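Local coordinates for Pyrimidine/purine nucleoside phosphorylase (Acinetobacter sp. ADP1, PDB 3HQX), which probably catalyses the reversible phosphorolysis of diverse purine and pyrimidine nucleosides, giving the free base and ribose 1-phosphate, at residues V31-E34 with D35-K39. Sequence-based numbering, arbitrary orientation.
Sequences VQFE and DGTKK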
loop_
_atom_site.group_PDB
_atom_site.type_symbol
_atom_site.label_atom_id
_atom_site.label_comp_id
_atom_site.label_asym_id
_atom_site.label_seq_id
_atom_site.Cartn_x
_atom_site.Cartn_y
_atom_site.Cartn_z
ATOM N N VAL A 31 -4.509 8.459 -5.347
ATOM C CA VAL A 31 -3.558 9.469 -5.853
ATOM C C VAL A 31 -4.346 10.480 -6.726
ATOM O O VAL A 31 -5.121 10.076 -7.576
ATOM C CB VAL A 31 -2.469 8.810 -6.708
ATOM C CG1 VAL A 31 -1.558 9.840 -7.285
ATOM C CG2 VAL A 31 -1.676 7.801 -5.880
ATOM N N GLN A 32 -4.179 11.760 -6.448
ATOM C CA GLN A 32 -4.914 12.835 -7.133
ATOM C C GLN A 32 -3.937 13.763 -7.827
ATOM O O GLN A 32 -2.910 14.182 -7.283
ATOM C CB GLN A 32 -5.757 13.648 -6.155
ATOM C CG GLN A 32 -6.766 12.760 -5.482
ATOM C CD GLN A 32 -7.465 13.343 -4.260
ATOM O OE1 GLN A 32 -6.868 14.027 -3.405
ATOM N NE2 GLN A 32 -8.766 13.020 -4.143
ATOM N N PHE A 33 -4.256 14.061 -9.072
ATOM C CA PHE A 33 -3.378 14.810 -9.941
ATOM C C PHE A 33 -3.772 16.296 -9.999
ATOM O O PHE A 33 -4.856 16.655 -9.549
ATOM C CB PHE A 33 -3.370 14.139 -11.345
ATOM C CG PHE A 33 -2.753 12.781 -11.336
ATOM C CD1 PHE A 33 -1.452 12.638 -11.694
ATOM C CD2 PHE A 33 -3.425 11.696 -10.847
ATOM C CE1 PHE A 33 -0.864 11.462 -11.612
ATOM C CE2 PHE A 33 -2.813 10.494 -10.767
ATOM C CZ PHE A 33 -1.535 10.389 -11.181
ATOM N N GLU A 34 -2.853 17.148 -10.483
ATOM C CA GLU A 34 -3.003 18.577 -10.550
ATOM C C GLU A 34 -4.234 19.001 -11.356
ATOM O O GLU A 34 -4.837 19.999 -11.038
ATOM C CB GLU A 34 -1.743 19.268 -11.110
ATOM C CG GLU A 34 -0.618 19.418 -10.048
ATOM C CD GLU A 34 0.630 20.172 -10.549
ATOM O OE1 GLU A 34 0.727 20.507 -11.766
ATOM O OE2 GLU A 34 1.530 20.429 -9.707
ATOM N N ASP A 35 -4.605 18.177 -12.313
ATOM C CA ASP A 35 -5.778 18.441 -13.160
ATOM C C ASP A 35 -7.091 17.947 -12.543
ATOM O O ASP A 35 -8.159 18.071 -13.186
ATOM C CB ASP A 35 -5.598 17.838 -14.568
ATOM C CG ASP A 35 -5.608 16.308 -14.594
ATOM O OD1 ASP A 35 -5.716 15.660 -13.540
ATOM O OD2 ASP A 35 -5.484 15.745 -15.694
ATOM N N GLY A 36 -7.036 17.449 -11.311
ATOM C CA GLY A 36 -8.228 16.978 -10.586
ATOM C C GLY A 36 -8.609 15.533 -10.820
ATOM O O GLY A 36 -9.515 15.073 -10.182
ATOM N N THR A 37 -7.915 14.808 -11.686
ATOM C CA THR A 37 -8.148 13.363 -11.906
ATOM C C THR A 37 -7.533 12.506 -10.831
ATOM O O THR A 37 -6.679 12.990 -10.078
ATOM C CB THR A 37 -7.705 12.906 -13.265
ATOM O OG1 THR A 37 -6.308 13.087 -13.387
ATOM C CG2 THR A 37 -8.437 13.732 -14.383
ATOM N N LYS A 38 -8.045 11.290 -10.706
ATOM C CA LYS A 38 -7.635 10.403 -9.633
ATOM C C LYS A 38 -7.262 9.033 -10.190
ATOM O O LYS A 38 -7.824 8.588 -11.194
ATOM C CB LYS A 38 -8.744 10.237 -8.603
ATOM C CG LYS A 38 -9.146 11.519 -7.914
ATOM C CD LYS A 38 -10.519 11.993 -8.330
ATOM C CE LYS A 38 -10.963 13.138 -7.404
ATOM N NZ LYS A 38 -11.314 12.631 -6.034
ATOM N N LYS A 39 -6.347 8.358 -9.496
ATOM C CA LYS A 39 -5.947 6.986 -9.776
ATOM C C LYS A 39 -5.794 6.269 -8.442
ATOM O O LYS A 39 -5.780 6.925 -7.407
ATOM C CB LYS A 39 -4.617 6.918 -10.519
ATOM C CG LYS A 39 -4.667 7.598 -11.906
ATOM C CD LYS A 39 -3.343 7.504 -12.635
ATOM C CE LYS A 39 -3.283 8.427 -13.842
ATOM N NZ LYS A 39 -4.458 8.240 -14.823
#
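V31 and K39 form an antiparallel hydrogen-bonded pair at the turn end of the 26-32/38-44 hairpin: V31 N gives to K39 O and K39 N to V31 O, both at 2.9 Å. F33 N continues the pairing, donating to T37 O at 2.8 Å and nearly straight (173°). The type I turn F33-G36 closes with G36 N to F33 O, 2.9 Å. G36, its last residue, has a positive phi (88°) that would press a CB against the D35 carbonyl O; with the F33-T37 bond this makes a type I turn with a G1 bulge.

Reaching past the turn, D35 OD1 accepts twice: from T37 N at 3.0 Å, making an Asx turn, and from T37 OG1 at 2.6 Å, which meets the syn lone pair of D35 OD1. With chi1 at 69°, D35 folds its carboxylate back over its backbone, within range of both.

The K39 and F33 side chains cross at about a right angle, K39 CD lying 3.6 Å from F33 CE2, oblique to the ring; any cation-pi attraction is long and weak. F9 meets the same ring edge-to-face. On the opposite sheet face Q32 and K38 run side by side.

Two donors pin the D35 carboxylate, probably favouring its charged form, while K39 meets F33 largely through apolar methylenes.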